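Local coordinates for cell division control protein 45 cdc45 putative (Entamoeba histolytica, PDB 6CC2) that probably acts in DNA replication as a Cdc45-family protein, whose eukaryotic relatives join Mcm2-7 and GINS in the replicative CMG helicase, at residues 404-409 with 438-443. Residues are numbered along the deposited sequence; the frame is centred on the assembly and turned at random. Where two conformers were deposited one is given.
Sequences NKNLVE and SIRFKT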
loop_
_atom_site.group_PDB
_atom_site.type_symbol
_atom_site.label_atom_id
_atom_site.label_comp_id
_atom_site.label_asym_id
_atom_site.label_seq_id
_atom_site.Cartn_x
_atom_site.Cartn_y
_atom_site.Cartn_z
ATOM N N ASN A 404 -1.797 6.195 -12.997
ATOM C CA ASN A 404 -2.420 5.001 -13.540
ATOM C C ASN A 404 -2.647 5.111 -15.048
ATOM O O ASN A 404 -2.495 4.119 -15.765
ATOM C CB ASN A 404 -3.718 4.707 -12.785
ATOM C CG ASN A 404 -3.462 3.933 -11.502
ATOM O OD1 ASN A 404 -3.298 2.713 -11.527
ATOM N ND2 ASN A 404 -3.376 4.634 -10.394
ATOM N N LYS A 405 -2.963 6.306 -15.571
ATOM C CA LYS A 405 -3.098 6.443 -17.017
ATOM C C LYS A 405 -1.769 6.169 -17.715
ATOM O O LYS A 405 -1.731 5.509 -18.757
ATOM C CB LYS A 405 -3.621 7.832 -17.362
ATOM C CG LYS A 405 -5.100 7.992 -16.988
ATOM C CD LYS A 405 -5.575 9.437 -17.079
ATOM C CE LYS A 405 -5.764 9.882 -18.491
ATOM N NZ LYS A 405 -6.458 11.204 -18.532
ATOM N N ASN A 406 -0.671 6.666 -17.144
ATOM C CA ASN A 406 0.642 6.455 -17.741
ATOM C C ASN A 406 1.071 4.994 -17.640
ATOM O O ASN A 406 1.594 4.422 -18.612
ATOM C CB ASN A 406 1.666 7.361 -17.057
ATOM C CG ASN A 406 3.032 7.266 -17.685
ATOM O OD1 ASN A 406 3.163 6.981 -18.876
ATOM N ND2 ASN A 406 4.066 7.501 -16.883
ATOM N N LEU A 407 0.873 4.384 -16.473
ATOM C CA LEU A 407 1.338 3.015 -16.251
ATOM C C LEU A 407 0.552 2.014 -17.091
ATOM O O LEU A 407 1.141 1.123 -17.719
ATOM C CB LEU A 407 1.235 2.670 -14.772
ATOM C CG LEU A 407 2.193 3.434 -13.877
ATOM C CD1 LEU A 407 1.807 3.247 -12.416
ATOM C CD2 LEU A 407 3.628 2.968 -14.138
ATOM N N VAL A 408 -0.780 2.136 -17.114
ATOM C CA VAL A 408 -1.601 1.200 -17.885
ATOM C C VAL A 408 -1.268 1.301 -19.366
ATOM O O VAL A 408 -1.074 0.287 -20.053
ATOM C CB VAL A 408 -3.097 1.450 -17.614
ATOM C CG1 VAL A 408 -3.959 0.715 -18.667
ATOM C CG2 VAL A 408 -3.458 1.005 -16.236
ATOM N N GLU A 409 -1.164 2.530 -19.880
ATOM C CA GLU A 409 -0.842 2.706 -21.294
ATOM C C GLU A 409 0.491 2.047 -21.641
ATOM O O GLU A 409 0.591 1.272 -22.604
ATOM C CB GLU A 409 -0.812 4.193 -21.639
ATOM C CG GLU A 409 -0.412 4.486 -23.089
ATOM C CD GLU A 409 -0.394 5.970 -23.398
ATOM O OE1 GLU A 409 -1.371 6.463 -23.998
ATOM O OE2 GLU A 409 0.596 6.641 -23.030
ATOM N N SER A 438 11.823 3.955 -23.027
ATOM C CA SER A 438 13.005 3.892 -22.172
ATOM C C SER A 438 13.278 5.243 -21.531
ATOM O O SER A 438 13.549 5.328 -20.329
ATOM C CB SER A 438 14.222 3.448 -23.003
ATOM O OG SER A 438 14.084 2.101 -23.409
ATOM N N ILE A 439 13.217 6.311 -22.323
ATOM C CA ILE A 439 13.529 7.635 -21.797
ATOM C C ILE A 439 12.529 8.009 -20.713
ATOM O O ILE A 439 12.876 8.710 -19.762
ATOM C CB ILE A 439 13.562 8.666 -22.946
ATOM C CG1 ILE A 439 14.582 9.763 -22.655
ATOM C CG2 ILE A 439 12.193 9.277 -23.161
ATOM C CD1 ILE A 439 16.023 9.322 -22.879
ATOM N N ARG A 440 11.293 7.508 -20.809
ATOM C CA ARG A 440 10.257 7.852 -19.840
ATOM C C ARG A 440 10.351 7.075 -18.531
ATOM O O ARG A 440 9.846 7.549 -17.506
ATOM C CB ARG A 440 8.878 7.609 -20.451
ATOM C CG ARG A 440 8.541 8.550 -21.609
ATOM C CD ARG A 440 7.291 8.076 -22.336
ATOM N NE ARG A 440 6.228 7.729 -21.399
ATOM C CZ ARG A 440 5.132 7.053 -21.721
ATOM N NH1 ARG A 440 4.944 6.643 -22.969
ATOM N NH2 ARG A 440 4.224 6.784 -20.791
ATOM N N PHE A 441 10.978 5.905 -18.531
ATOM C CA PHE A 441 11.002 5.059 -17.343
ATOM C C PHE A 441 12.407 4.670 -16.899
ATOM O O PHE A 441 12.553 3.772 -16.070
ATOM C CB PHE A 441 10.157 3.802 -17.579
ATOM C CG PHE A 441 8.694 4.067 -17.558
ATOM C CD1 PHE A 441 7.993 4.065 -16.354
ATOM C CD2 PHE A 441 8.006 4.364 -18.738
ATOM C CE1 PHE A 441 6.635 4.344 -16.325
ATOM C CE2 PHE A 441 6.647 4.631 -18.705
ATOM C CZ PHE A 441 5.968 4.623 -17.502
ATOM N N LYS A 442 13.438 5.361 -17.390
ATOM C CA LYS A 442 14.803 5.003 -17.021
ATOM C C LYS A 442 15.191 5.454 -15.619
ATOM O O LYS A 442 16.208 4.986 -15.098
ATOM C CB LYS A 442 15.796 5.625 -18.014
ATOM C CG LYS A 442 15.725 7.149 -18.121
ATOM C CD LYS A 442 16.919 7.695 -18.888
ATOM C CE LYS A 442 16.871 9.210 -19.010
ATOM N NZ LYS A 442 18.134 9.749 -19.604
ATOM N N THR A 443 14.441 6.356 -15.010
ATOM C CA THR A 443 14.787 6.752 -13.642
ATOM C C THR A 443 14.268 5.714 -12.656
ATOM O O THR A 443 13.189 5.152 -12.857
ATOM C CB THR A 443 14.196 8.118 -13.296
ATOM O OG1 THR A 443 12.766 8.018 -13.271
ATOM C CG2 THR A 443 14.633 9.174 -14.297
#
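F441 reaches from the short helix 435-441 toward L407 and N406 on the long helix 393-417, and its ring carries the apolar part of the contact. CE1 of F441 lies 4.0 Å from CD2 of L407, where the two side chains cross obliquely. Leucine suits this buried place because its CB starts away from the partner helix while its branched end places CD2 near the ring. The ring also meets the amide of N406, a residue deposited in two conformers, of which one is described here. In it CZ of F441 is 3.5 Å from ND2 of N406, the two side chains approaching tip to tip.

The polar part gathers round R440. N406 has its CG anti to the backbone N (chi1 -176°), out toward the partner helix; from there OD1 reaches R440 and ND2 reaches F441. Amide and guanidinium lie nearly coplanar, 26° apart, and in this conformer OD1 faces the guanidinium edge near its plane. The 2.2 Å between OD1 of N406 and NH2 of R440 is too short for a sound hydrogen bond, so this pairing is doubtful in detail. E409, nearly one turn further along, places OE2 4.3 Å from NH2 of R440; that is beyond a salt bridge, but the opposite charges probably attract at this more exposed margin. Arginine fits because its chain, bent at chi3, is long enough for NH2 to reach helix 393-417.

Both R440 and F441 also touch T410, which follows E409 in helix 393-417. Helix 444-462 also packs here, Q449 touching L407, and K446 and L450 touching F441. The contact thus joins helix 393-417, which leads into edge strand 419-423 of the mixed sheet, to the helix that follows strand 427-432.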